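Local coordinates for protein secreted hemophore CSA2 (Candida albicans, PDB 4Y7S) that captures heme as a secreted hemophore, helping hyphae use iron from human hemoglobin and exchanging heme with related proteins in what is probably a relay across the cell wall, at residues N16-R21 with P93-P98; Q25-A30 with G71-N76; Q31-Q36 with G62-S67; T41-P44 with C50-V53; N76-A81 with S100-L105. One frame throughout, in Å; residues are numbered along the deposited sequence.

Contact 1: residues N16-R21 with P93-P98; sequences NGFADR and PYWIIP
The indole of Trp95 and the ring of Phe18 lie almost parallel, their planes only 9° apart, yet they are slid so far past each other that they barely overlap: the centroid of the Phe18 ring is 5.1 Å from that of the Trp95 five-membered ring. Touch is limited to the leading atoms, Phe18 CZ standing 3.7 Å from Trp95 NE1 and Phe18 CE1 3.8 Å from Trp95 CD1. One face of the indole is taken by Ile97, two residues on, whose CG2 sits 3.5 Å above the Trp95 ring plane and over its centre. Phe18 CG is anti to the backbone N (chi1 174°), which carries the ring into the 10.1 Å between the CA atoms of Phe18 and Trp95. The turn bearing Phe18 is fixed by Asn16: its OD1 accepts a straight bond from Ala19 N at 2.8 Å and a weaker one from Phe18 N. Leu51 and Ala81 also pack on Phe18, and Val61 packs on Trp95. Buried close to the centre of the chain, the two rings, one from the capped turn before helix 19-22 and one from the loop before helix 99-110, help fill the apolar core of the CFEM helical basket.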
# COMPACT_ATOMS: atom_id res chain seq x y z
N ASN A 16 -4.80 15.91 -11.90
CA ASN A 16 -4.33 15.75 -10.53
C ASN A 16 -2.88 16.23 -10.42
O ASN A 16 -2.27 16.57 -11.43
CB ASN A 16 -4.49 14.29 -10.06
CG ASN A 16 -3.69 13.29 -10.89
OD1 ASN A 16 -2.47 13.35 -10.95
ND2 ASN A 16 -4.39 12.34 -11.51
N GLY A 17 -2.34 16.27 -9.21
CA GLY A 17 -1.03 16.84 -8.97
C GLY A 17 0.11 16.11 -9.66
O GLY A 17 1.15 16.71 -9.94
N PHE A 18 -0.07 14.82 -9.92
CA PHE A 18 0.93 14.02 -10.63
C PHE A 18 0.80 14.22 -12.14
O PHE A 18 1.75 14.60 -12.81
CB PHE A 18 0.77 12.55 -10.26
CG PHE A 18 1.66 11.59 -11.05
CD1 PHE A 18 3.01 11.47 -10.77
CD2 PHE A 18 1.12 10.78 -12.04
CE1 PHE A 18 3.82 10.56 -11.48
CE2 PHE A 18 1.91 9.87 -12.76
CZ PHE A 18 3.26 9.76 -12.47
N ALA A 19 -0.40 13.98 -12.65
CA ALA A 19 -0.70 14.13 -14.07
C ALA A 19 -0.37 15.52 -14.63
O ALA A 19 0.19 15.61 -15.72
CB ALA A 19 -2.16 13.82 -14.32
N ASP A 20 -0.72 16.58 -13.90
CA ASP A 20 -0.56 17.92 -14.40
C ASP A 20 0.92 18.20 -14.70
O ASP A 20 1.23 19.01 -15.55
CB ASP A 20 -1.08 18.97 -13.39
CG ASP A 20 -2.61 19.10 -13.40
OD1 ASP A 20 -3.30 18.16 -13.85
OD2 ASP A 20 -3.14 20.17 -12.98
N ARG A 21 1.82 17.55 -14.00
CA ARG A 21 3.24 17.83 -14.20
C ARG A 21 3.78 17.28 -15.51
O ARG A 21 4.73 17.83 -16.06
CB ARG A 21 4.06 17.25 -13.05
CG ARG A 21 3.72 17.80 -11.69
CD ARG A 21 3.96 19.33 -11.56
NE ARG A 21 3.26 19.69 -10.35
CZ ARG A 21 2.06 20.26 -10.30
NH1 ARG A 21 1.45 20.66 -11.40
NH2 ARG A 21 1.52 20.47 -9.12
N PRO A 93 13.32 5.91 -4.54
CA PRO A 93 13.32 5.96 -6.01
C PRO A 93 12.31 6.92 -6.65
O PRO A 93 12.03 6.77 -7.85
CB PRO A 93 13.00 4.49 -6.39
CG PRO A 93 12.08 4.03 -5.29
CD PRO A 93 12.56 4.74 -4.03
N TYR A 94 11.79 7.86 -5.86
CA TYR A 94 11.06 9.02 -6.38
C TYR A 94 9.63 8.70 -6.80
O TYR A 94 8.68 9.23 -6.22
CB TYR A 94 11.87 9.67 -7.52
CG TYR A 94 13.32 9.92 -7.09
CD1 TYR A 94 13.62 10.87 -6.13
CD2 TYR A 94 14.36 9.17 -7.61
CE1 TYR A 94 14.91 11.10 -5.71
CE2 TYR A 94 15.67 9.39 -7.20
CZ TYR A 94 15.94 10.35 -6.25
OH TYR A 94 17.23 10.58 -5.83
N TRP A 95 9.46 7.86 -7.82
CA TRP A 95 8.13 7.37 -8.18
C TRP A 95 7.99 5.99 -7.54
O TRP A 95 8.59 5.02 -7.99
CB TRP A 95 7.95 7.34 -9.69
CG TRP A 95 6.55 6.97 -10.13
CD1 TRP A 95 5.38 7.53 -9.69
CD2 TRP A 95 6.18 5.99 -11.10
NE1 TRP A 95 4.32 6.95 -10.30
CE2 TRP A 95 4.77 6.00 -11.18
CE3 TRP A 95 6.89 5.10 -11.91
CZ2 TRP A 95 4.07 5.15 -12.03
CZ3 TRP A 95 6.19 4.27 -12.75
CH2 TRP A 95 4.80 4.30 -12.81
N ILE A 96 7.24 5.92 -6.44
CA ILE A 96 7.29 4.74 -5.59
C ILE A 96 6.23 3.73 -6.00
O ILE A 96 5.07 3.87 -5.64
CB ILE A 96 7.04 5.08 -4.10
CG1 ILE A 96 7.86 6.30 -3.62
CG2 ILE A 96 7.31 3.87 -3.22
CD1 ILE A 96 9.35 6.09 -3.54
N ILE A 97 6.65 2.67 -6.69
CA ILE A 97 5.72 1.66 -7.18
C ILE A 97 6.00 0.30 -6.59
O ILE A 97 7.12 0.01 -6.17
CB ILE A 97 5.77 1.55 -8.73
CG1 ILE A 97 7.20 1.31 -9.24
CG2 ILE A 97 5.21 2.77 -9.35
CD1 ILE A 97 7.29 1.10 -10.76
N PRO A 98 4.99 -0.57 -6.58
CA PRO A 98 5.21 -1.95 -6.15
C PRO A 98 6.29 -2.67 -6.99
O PRO A 98 6.46 -2.35 -8.17
CB PRO A 98 3.85 -2.59 -6.39
CG PRO A 98 2.87 -1.46 -6.39
CD PRO A 98 3.59 -0.33 -6.98

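Contact 2: residues Q25-A30 with G71-N76; sequences QIPKCA and GADVTN
The side chains of Pro27 and Asp73 run antiparallel past each other, the proline ring lying against the first turn of helix 72-87 while the aspartate side chain reaches out from the helix past that ring toward Cys29. Pro27 CB meets the carboxylate, 3.7 Å from Asp73 OD1, and Pro27 CG comes to the backbone, 3.3 Å from Asp73 O. The two chains are close here, with 5.7 Å between the CA atoms of Pro27 and Asp73. CG of Asp73 is anti to its own carbonyl carbon (chi1 -72°), a choice that lays the carboxylate beside the loop.

Cys29 completes the contact from the same loop. Its SG lies 3.8 Å from Asp73 CB and 4.0 Å from Asp73 OD2, so the sulfur rests along the aspartate stem as well as near its head. That sulfur also forms a disulfide with Cys69, one of the four that stabilise the CFEM helical basket, and Cys69 belongs to the short link between helices 55-68 and 72-87. The loop is thus tied covalently just ahead of the helix on which it packs.

Gly71 takes the N-cap position with a positive phi of 59°, and Asp73 falls two residues later, where a carboxylate would probably be favoured by the helix dipole. On the loop side Ala30 N donates to Pro27 O at 3.0 Å, so Cys29 lies within the turn that Pro27 opens.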
# COMPACT_ATOMS: atom_id res chain seq x y z
N GLN A 25 3.90 15.91 -21.82
CA GLN A 25 5.17 15.36 -22.24
C GLN A 25 5.19 13.86 -22.39
O GLN A 25 5.98 13.35 -23.09
CB GLN A 25 6.27 15.78 -21.31
CG GLN A 25 6.50 17.28 -21.17
CD GLN A 25 7.37 17.60 -19.99
OE1 GLN A 25 6.87 17.85 -18.89
NE2 GLN A 25 8.67 17.56 -20.19
N ILE A 26 4.30 13.17 -21.72
CA ILE A 26 4.32 11.70 -21.74
C ILE A 26 3.88 11.15 -23.10
O ILE A 26 3.14 11.81 -23.84
CB ILE A 26 3.41 11.09 -20.64
CG1 ILE A 26 2.02 11.70 -20.69
CG2 ILE A 26 4.04 11.27 -19.27
CD1 ILE A 26 1.03 11.06 -19.70
N PRO A 27 4.32 9.93 -23.43
CA PRO A 27 3.82 9.34 -24.67
C PRO A 27 2.31 9.24 -24.60
O PRO A 27 1.73 9.16 -23.50
CB PRO A 27 4.51 7.98 -24.73
CG PRO A 27 5.07 7.74 -23.41
CD PRO A 27 5.30 9.06 -22.76
N LYS A 28 1.67 9.33 -25.75
CA LYS A 28 0.21 9.37 -25.81
C LYS A 28 -0.42 8.13 -25.19
O LYS A 28 -1.53 8.19 -24.67
CB LYS A 28 -0.29 9.55 -27.26
CG LYS A 28 0.24 10.81 -27.94
CD LYS A 28 0.06 12.07 -27.06
CE LYS A 28 0.68 13.31 -27.70
NZ LYS A 28 0.96 14.38 -26.67
N CYS A 29 0.29 7.01 -25.27
CA CYS A 29 -0.24 5.77 -24.75
C CYS A 29 -0.45 5.84 -23.24
O CYS A 29 -1.31 5.14 -22.72
CB CYS A 29 0.67 4.60 -25.09
SG CYS A 29 2.33 4.68 -24.44
N ALA A 30 0.25 6.74 -22.56
CA ALA A 30 0.17 6.81 -21.10
C ALA A 30 -0.81 7.85 -20.60
O ALA A 30 -1.09 7.90 -19.41
CB ALA A 30 1.54 7.11 -20.52
N GLY A 71 8.21 -0.51 -25.29
CA GLY A 71 9.51 0.01 -25.69
C GLY A 71 9.85 1.34 -25.05
O GLY A 71 9.63 1.56 -23.87
N ALA A 72 10.39 2.24 -25.86
CA ALA A 72 10.85 3.54 -25.37
C ALA A 72 9.74 4.36 -24.72
O ALA A 72 10.02 5.21 -23.87
CB ALA A 72 11.49 4.31 -26.50
N ASP A 73 8.49 4.11 -25.11
CA ASP A 73 7.37 4.82 -24.50
C ASP A 73 7.31 4.51 -23.00
O ASP A 73 7.01 5.39 -22.18
CB ASP A 73 6.04 4.43 -25.16
CG ASP A 73 5.90 5.01 -26.55
OD1 ASP A 73 6.66 5.93 -26.90
OD2 ASP A 73 5.04 4.49 -27.31
N VAL A 74 7.57 3.27 -22.62
CA VAL A 74 7.59 2.92 -21.19
C VAL A 74 8.74 3.65 -20.49
O VAL A 74 8.56 4.31 -19.46
CB VAL A 74 7.73 1.40 -20.96
CG1 VAL A 74 7.72 1.12 -19.46
CG2 VAL A 74 6.59 0.64 -21.65
N THR A 75 9.93 3.54 -21.08
CA THR A 75 11.13 4.16 -20.53
C THR A 75 10.98 5.68 -20.36
O THR A 75 11.32 6.24 -19.31
CB THR A 75 12.31 3.84 -21.43
OG1 THR A 75 12.44 2.41 -21.52
CG2 THR A 75 13.59 4.43 -20.89
N ASN A 76 10.45 6.35 -21.38
CA ASN A 76 10.23 7.78 -21.32
C ASN A 76 9.16 8.17 -20.29
O ASN A 76 9.30 9.15 -19.57
CB ASN A 76 9.86 8.30 -22.71
CG ASN A 76 11.06 8.41 -23.61
OD1 ASN A 76 12.17 8.64 -23.13
ND2 ASN A 76 10.88 8.19 -24.92

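Contact 3: residues Q31-Q36 with G62-S67; sequences QECVKQ and GNCVAS
Cys33 and Cys64 meet through different first torsions. SG of Cys33 stands anti to the carbonyl carbon (chi1 -62°), whereas SG of Cys64 is swung opposite its backbone N (chi1 178°), and the two sulfurs close a disulfide of 2.1 Å between Cys33 SG and Cys64 SG. The bridge has a left-handed twist, chi3 -69°, and spans a close approach of the backbones, the CA atoms of Cys33 and Cys64 lying 5.4 Å apart.

Val65, the next residue of helix 55-68, flanks the bridge on its buried side. The branch that touches is CG2, 3.8 Å from Cys33 CB, while the sulfur of Cys33 also passes 3.4 Å from Val65 N without being hydrogen-bonded to it. On the exposed side Glu32 CG lies 4.2 Å from Cys64 SG, the closest approach of that glutamate side chain to residues 62-67.

Within the helix, Ser67 OG donates to Asn63 O at 2.9 Å, folding the serine hydroxyl back onto the turn that carries Cys64. Phe77 of helix 72-87 packs on both Val34 and Val65, joining the inner sides of the two segments in one apolar layer. The bridge is one of the four disulfides, made by eight signature cysteines, that stabilise the CFEM helical basket; this one fastens the loop at residues 31-36 to helix 55-68.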
# COMPACT_ATOMS: atom_id res chain seq x y z
N GLN A 31 -1.36 8.67 -21.50
CA GLN A 31 -2.23 9.76 -21.06
C GLN A 31 -3.45 9.26 -20.26
O GLN A 31 -3.75 9.81 -19.19
CB GLN A 31 -2.69 10.60 -22.24
CG GLN A 31 -1.56 11.48 -22.79
CD GLN A 31 -2.01 12.40 -23.91
OE1 GLN A 31 -1.40 13.45 -24.13
NE2 GLN A 31 -3.07 12.03 -24.61
N GLU A 32 -4.12 8.21 -20.73
CA GLU A 32 -5.28 7.73 -19.99
C GLU A 32 -4.88 7.17 -18.63
O GLU A 32 -5.65 7.22 -17.67
CB GLU A 32 -6.03 6.63 -20.78
CG GLU A 32 -5.20 5.38 -21.07
CD GLU A 32 -5.98 4.31 -21.87
OE1 GLU A 32 -7.06 3.85 -21.41
OE2 GLU A 32 -5.53 3.94 -22.98
N CYS A 33 -3.65 6.67 -18.54
CA CYS A 33 -3.18 6.01 -17.35
C CYS A 33 -3.05 6.97 -16.16
O CYS A 33 -3.28 6.56 -15.02
CB CYS A 33 -1.85 5.32 -17.64
SG CYS A 33 -2.00 4.05 -18.89
N VAL A 34 -2.69 8.23 -16.41
CA VAL A 34 -2.45 9.18 -15.32
C VAL A 34 -3.73 9.87 -14.83
O VAL A 34 -3.69 10.62 -13.86
CB VAL A 34 -1.40 10.25 -15.70
CG1 VAL A 34 -0.07 9.56 -16.08
CG2 VAL A 34 -1.87 11.15 -16.83
N LYS A 35 -4.85 9.59 -15.49
CA LYS A 35 -6.15 10.13 -15.11
C LYS A 35 -6.82 9.27 -14.03
O LYS A 35 -8.00 9.42 -13.73
CB LYS A 35 -7.06 10.23 -16.33
CG LYS A 35 -6.56 11.22 -17.38
CD LYS A 35 -7.50 11.28 -18.58
CE LYS A 35 -7.10 12.34 -19.57
NZ LYS A 35 -8.05 12.41 -20.71
N GLN A 36 -6.04 8.35 -13.46
CA GLN A 36 -6.46 7.50 -12.36
C GLN A 36 -7.09 8.34 -11.23
O GLN A 36 -6.57 9.39 -10.85
CB GLN A 36 -5.25 6.72 -11.86
CG GLN A 36 -5.48 5.77 -10.71
CD GLN A 36 -6.22 4.54 -11.17
OE1 GLN A 36 -6.09 4.13 -12.33
NE2 GLN A 36 -6.98 3.91 -10.25
N GLY A 62 0.98 2.57 -13.03
CA GLY A 62 2.02 1.73 -13.58
C GLY A 62 1.50 0.52 -14.34
O GLY A 62 1.99 0.19 -15.42
N ASN A 63 0.49 -0.13 -13.78
CA ASN A 63 -0.13 -1.27 -14.44
C ASN A 63 -0.71 -0.88 -15.78
O ASN A 63 -0.59 -1.61 -16.75
CB ASN A 63 -1.25 -1.84 -13.58
CG ASN A 63 -0.74 -2.76 -12.52
OD1 ASN A 63 0.34 -3.33 -12.65
ND2 ASN A 63 -1.53 -2.93 -11.47
N CYS A 64 -1.34 0.29 -15.82
CA CYS A 64 -1.94 0.79 -17.05
C CYS A 64 -0.86 1.11 -18.11
O CYS A 64 -1.00 0.73 -19.28
CB CYS A 64 -2.78 2.04 -16.75
SG CYS A 64 -3.56 2.82 -18.21
N VAL A 65 0.22 1.77 -17.71
CA VAL A 65 1.28 2.08 -18.65
C VAL A 65 1.90 0.78 -19.18
O VAL A 65 2.19 0.68 -20.38
CB VAL A 65 2.37 2.96 -18.00
CG1 VAL A 65 3.63 3.01 -18.85
CG2 VAL A 65 1.82 4.38 -17.75
N ALA A 66 2.11 -0.20 -18.31
CA ALA A 66 2.65 -1.48 -18.75
C ALA A 66 1.75 -2.21 -19.74
O ALA A 66 2.21 -3.00 -20.53
CB ALA A 66 2.92 -2.37 -17.55
N SER A 67 0.45 -1.94 -19.67
CA SER A 67 -0.51 -2.60 -20.55
C SER A 67 -0.63 -1.87 -21.87
O SER A 67 -0.79 -2.47 -22.91
CB SER A 67 -1.88 -2.65 -19.87
OG SER A 67 -1.81 -3.37 -18.66

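Contact 4: residues T41-P44 with C50-V53; sequences TPCP and CLCV. With HEB (heme b/c), chain D.
A disulfide serves here as part of the heme floor: Cys43 SG and Cys50 SG are joined at 2.0 Å, and the sulfur of Cys50 presses to within 3.4 Å of heme atom C2C. The bridge turns with chi3 -79°. Because SG of Cys50 is anti to its backbone N (chi1 -175°), it leaves the helix toward the loop, and the porphyrin covers it. Two prolines extend the surface along the same pocket, Pro42 CG at 3.4 Å from the vinyl atom CBC of the heme and Pro44 CG at 3.6 Å from its pyrrole atom C2D.

Behind the disulfide, away from the heme, Leu51 supplies the support; its CD2 branch lies 3.7 Å from Cys43 SG. The loop is shaped by an ST turn in which Cys43 N donates to Thr41 OG1 at 3.1 Å, and that hydroxyl is also hydrogen-bonded to Thr38 O. Asp47, the axial ligand of the heme iron, accepts a hydrogen bond from Cys50 N through OD1, which ties the ligand to the start of this helix. Phe57 of helix 55-68 packs on Thr41 and Leu51, while the disulfide from Cys52 to Cys85 fastens helix 48-53 to helix 72-87.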
# COMPACT_ATOMS: atom_id res chain seq x y z
N THR A 41 -6.99 7.43 -2.18
CA THR A 41 -5.75 7.82 -1.53
C THR A 41 -6.04 8.79 -0.38
O THR A 41 -7.11 9.38 -0.32
CB THR A 41 -4.75 8.52 -2.48
OG1 THR A 41 -5.18 9.86 -2.73
CG2 THR A 41 -4.62 7.79 -3.80
N PRO A 42 -5.08 8.93 0.54
CA PRO A 42 -5.15 9.98 1.56
C PRO A 42 -4.62 11.33 1.06
O PRO A 42 -4.38 12.22 1.87
CB PRO A 42 -4.24 9.44 2.66
CG PRO A 42 -3.16 8.68 1.86
CD PRO A 42 -3.88 8.08 0.69
N CYS A 43 -4.41 11.46 -0.25
CA CYS A 43 -3.75 12.64 -0.82
C CYS A 43 -4.73 13.74 -1.18
O CYS A 43 -5.75 13.46 -1.82
CB CYS A 43 -3.01 12.28 -2.11
SG CYS A 43 -1.79 10.96 -2.02
N PRO A 44 -4.40 15.00 -0.83
CA PRO A 44 -5.10 16.03 -1.58
C PRO A 44 -4.88 15.81 -3.06
O PRO A 44 -3.77 15.44 -3.45
CB PRO A 44 -4.44 17.34 -1.10
CG PRO A 44 -3.83 17.00 0.19
CD PRO A 44 -3.39 15.57 0.07
N CYS A 50 2.52 13.38 -2.61
CA CYS A 50 1.70 12.30 -2.07
C CYS A 50 1.32 11.27 -3.16
O CYS A 50 1.43 10.07 -2.95
CB CYS A 50 0.45 12.87 -1.41
SG CYS A 50 -0.56 11.66 -0.56
N LEU A 51 0.94 11.74 -4.34
CA LEU A 51 0.52 10.84 -5.41
C LEU A 51 1.70 10.08 -6.03
O LEU A 51 1.51 9.13 -6.80
CB LEU A 51 -0.23 11.63 -6.48
CG LEU A 51 -1.55 12.21 -6.00
CD1 LEU A 51 -2.16 13.13 -7.03
CD2 LEU A 51 -2.52 11.13 -5.62
N CYS A 52 2.92 10.51 -5.70
CA CYS A 52 4.13 9.79 -6.09
C CYS A 52 4.48 8.62 -5.15
O CYS A 52 5.29 7.76 -5.51
CB CYS A 52 5.32 10.75 -6.12
SG CYS A 52 5.28 11.93 -7.49
N VAL A 53 3.88 8.59 -3.96
CA VAL A 53 4.29 7.61 -2.98
C VAL A 53 3.18 6.66 -2.52
O VAL A 53 3.47 5.77 -1.74
CB VAL A 53 4.94 8.28 -1.72
CG1 VAL A 53 6.05 9.22 -2.15
CG2 VAL A 53 3.91 9.02 -0.85
FE HEB D . 1.39 16.10 1.15
CHA HEB D . 0.09 19.19 1.92
CHB HEB D . 4.15 17.65 -0.22
CHC HEB D . 3.12 13.11 1.15
CHD HEB D . -1.03 14.55 2.99
NA HEB D . 2.03 18.08 0.92
C1A HEB D . 1.30 19.19 1.26
C2A HEB D . 2.03 20.35 0.82
C3A HEB D . 3.15 19.93 0.23
C4A HEB D . 3.17 18.48 0.28
CMA HEB D . 4.27 20.79 -0.40
CAA HEB D . 1.56 21.82 1.03
CBA HEB D . 2.37 22.43 2.18
CGA HEB D . 2.06 23.90 2.34
O1A HEB D . 2.95 24.67 2.78
O2A HEB D . 0.92 24.31 2.05
NB HEB D . 3.25 15.53 0.64
C1B HEB D . 4.21 16.29 -0.00
C2B HEB D . 5.29 15.40 -0.40
C3B HEB D . 4.97 14.17 -0.02
C4B HEB D . 3.71 14.23 0.63
CMB HEB D . 6.57 15.82 -1.16
CAB HEB D . 5.72 12.83 -0.16
CBB HEB D . 7.02 12.77 -0.37
NC HEB D . 1.14 14.20 1.95
C1C HEB D . 1.91 13.09 1.75
C2C HEB D . 1.25 11.91 2.27
C3C HEB D . 0.08 12.33 2.77
C4C HEB D . 0.01 13.77 2.58
CMC HEB D . 1.85 10.48 2.18
CAC HEB D . -1.04 11.54 3.45
CBC HEB D . -0.87 10.27 3.82
ND HEB D . -0.18 16.76 2.31
C1D HEB D . -1.11 15.92 2.91
C2D HEB D . -2.21 16.70 3.40
C3D HEB D . -1.86 18.15 3.08
C4D HEB D . -0.59 18.09 2.40
CMD HEB D . -3.47 16.17 4.12
CAD HEB D . -2.70 19.40 3.35
CBD HEB D . -2.41 20.03 4.71
CGD HEB D . -3.51 21.03 5.00
O1D HEB D . -4.38 21.28 4.10
O2D HEB D . -3.52 21.57 6.14

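Contact 5: residues N76-A81 with S100-L105; sequences NFRKLA and SVSSAL
Arg78 slips its guanidinium under Leu105, whose CD1 methyl sits 3.8 Å above the plane, nearer the rim than the middle. The nearest atom of the group to that methyl is NE, and Arg78 NH1 is 3.8 Å from Leu105 CB, so CD1 lies near the base of the charged head and CB near one of its branches.

At the edge, Arg78 NH2 donates to Ser102 OG at 2.8 Å with an angle of 151° at the hydrogen, the oxygen lying slightly off the guanidinium plane. A bend at chi3 (85°) turns the head of the arginine across the gap, and Ser102 meets it with OG anti to its own backbone N (chi1 -167°). The other terminal nitrogen, NH1, forms a salt bridge with Asp106, one residue beyond Leu105. Two polar partners and an apolar lid therefore fix the rotation of the guanidinium.

The backbones stay well apart, 8.7 Å between the CA atoms of Arg78 and Leu105, and the long side chain bridges the distance. Helices 72-87 and 99-110 are joined in this way, Ile97 from the loop before the second helix packs on Arg78, and Val65 and Ala66 of helix 55-68 pack on Leu105.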
# COMPACT_ATOMS: atom_id res chain seq x y z
N ASN A 76 10.45 6.35 -21.38
CA ASN A 76 10.23 7.78 -21.32
C ASN A 76 9.16 8.17 -20.29
O ASN A 76 9.30 9.15 -19.57
CB ASN A 76 9.86 8.30 -22.71
CG ASN A 76 11.06 8.41 -23.61
OD1 ASN A 76 12.17 8.64 -23.13
ND2 ASN A 76 10.88 8.19 -24.92
N PHE A 77 8.09 7.39 -20.22
CA PHE A 77 7.11 7.64 -19.19
C PHE A 77 7.75 7.56 -17.79
O PHE A 77 7.54 8.44 -16.96
CB PHE A 77 5.92 6.68 -19.23
CG PHE A 77 5.01 6.89 -18.08
CD1 PHE A 77 4.04 7.89 -18.14
CD2 PHE A 77 5.20 6.20 -16.89
CE1 PHE A 77 3.22 8.15 -17.05
CE2 PHE A 77 4.38 6.45 -15.79
CZ PHE A 77 3.40 7.43 -15.87
N ARG A 78 8.56 6.53 -17.55
CA ARG A 78 9.14 6.37 -16.23
C ARG A 78 10.11 7.52 -15.90
O ARG A 78 10.16 7.97 -14.76
CB ARG A 78 9.88 5.04 -16.08
CG ARG A 78 8.99 3.83 -16.09
CD ARG A 78 9.79 2.55 -15.73
NE ARG A 78 9.92 2.32 -14.28
CZ ARG A 78 10.36 1.19 -13.73
NH1 ARG A 78 10.73 0.17 -14.50
NH2 ARG A 78 10.45 1.07 -12.42
N LYS A 79 10.88 7.98 -16.89
CA LYS A 79 11.79 9.10 -16.69
C LYS A 79 11.03 10.34 -16.30
O LYS A 79 11.47 11.08 -15.44
CB LYS A 79 12.58 9.37 -17.96
CG LYS A 79 13.67 8.35 -18.18
CD LYS A 79 14.59 8.69 -19.38
CE LYS A 79 15.69 7.64 -19.51
NZ LYS A 79 16.38 7.72 -20.82
N LEU A 80 9.89 10.58 -16.94
CA LEU A 80 9.09 11.75 -16.60
C LEU A 80 8.44 11.64 -15.21
O LEU A 80 8.40 12.62 -14.46
CB LEU A 80 8.01 11.98 -17.65
CG LEU A 80 8.55 12.58 -18.93
CD1 LEU A 80 7.60 12.29 -20.04
CD2 LEU A 80 8.78 14.08 -18.79
N ALA A 81 7.93 10.45 -14.88
CA ALA A 81 7.35 10.22 -13.57
C ALA A 81 8.38 10.45 -12.47
O ALA A 81 8.14 11.16 -11.48
CB ALA A 81 6.78 8.81 -13.47
N SER A 100 6.27 -5.69 -8.13
CA SER A 100 5.60 -6.43 -9.21
C SER A 100 5.28 -5.51 -10.41
O SER A 100 5.41 -5.90 -11.57
CB SER A 100 4.34 -7.08 -8.66
OG SER A 100 3.46 -6.09 -8.14
N VAL A 101 4.89 -4.28 -10.12
CA VAL A 101 4.60 -3.31 -11.17
C VAL A 101 5.87 -2.86 -11.89
O VAL A 101 5.89 -2.73 -13.13
CB VAL A 101 3.86 -2.07 -10.61
CG1 VAL A 101 3.72 -0.99 -11.68
CG2 VAL A 101 2.49 -2.47 -10.05
N SER A 102 6.94 -2.63 -11.14
CA SER A 102 8.22 -2.32 -11.75
C SER A 102 8.65 -3.42 -12.72
O SER A 102 9.13 -3.13 -13.80
CB SER A 102 9.30 -2.11 -10.69
OG SER A 102 10.46 -1.52 -11.28
N SER A 103 8.50 -4.69 -12.32
CA SER A 103 8.89 -5.82 -13.15
C SER A 103 8.06 -5.84 -14.43
O SER A 103 8.58 -6.08 -15.51
CB SER A 103 8.74 -7.15 -12.40
OG SER A 103 9.53 -7.16 -11.23
N ALA A 104 6.77 -5.56 -14.30
CA ALA A 104 5.87 -5.48 -15.46
C ALA A 104 6.29 -4.35 -16.40
O ALA A 104 6.21 -4.48 -17.62
CB ALA A 104 4.41 -5.29 -15.00
N LEU A 105 6.72 -3.22 -15.84
CA LEU A 105 7.17 -2.12 -16.68
C LEU A 105 8.46 -2.46 -17.39
O LEU A 105 8.61 -2.18 -18.58
CB LEU A 105 7.36 -0.85 -15.86
CG LEU A 105 6.07 -0.18 -15.39
CD1 LEU A 105 6.37 0.86 -14.32
CD2 LEU A 105 5.30 0.43 -16.59

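Contacts 1, 2, 3 and 5 form a continuous body, with contact 4 at the heme end. The centres of contacts 4 and 2 lie about 22 Å apart, on opposite sides of the chain's centre. Contact 1 connects the heme end to the body: Ile96 N is 2.8 Å from Cys52 O of contact 4, probably a hydrogen bond, and Trp95 CH2 is 3.7 Å from Phe77 CE2 of contact 5, yet the Trp95 side chain lies about 11 Å from the bound heme, outside direct contact. Asn16 ND2, 3.0 Å from Val34 O, ties contact 1 to contact 3. Contacts 2 and 5 share Asn76 on helix 72-87, and Ala30 CB packs 3.9 Å from Val65 CG2 between contacts 2 and 3.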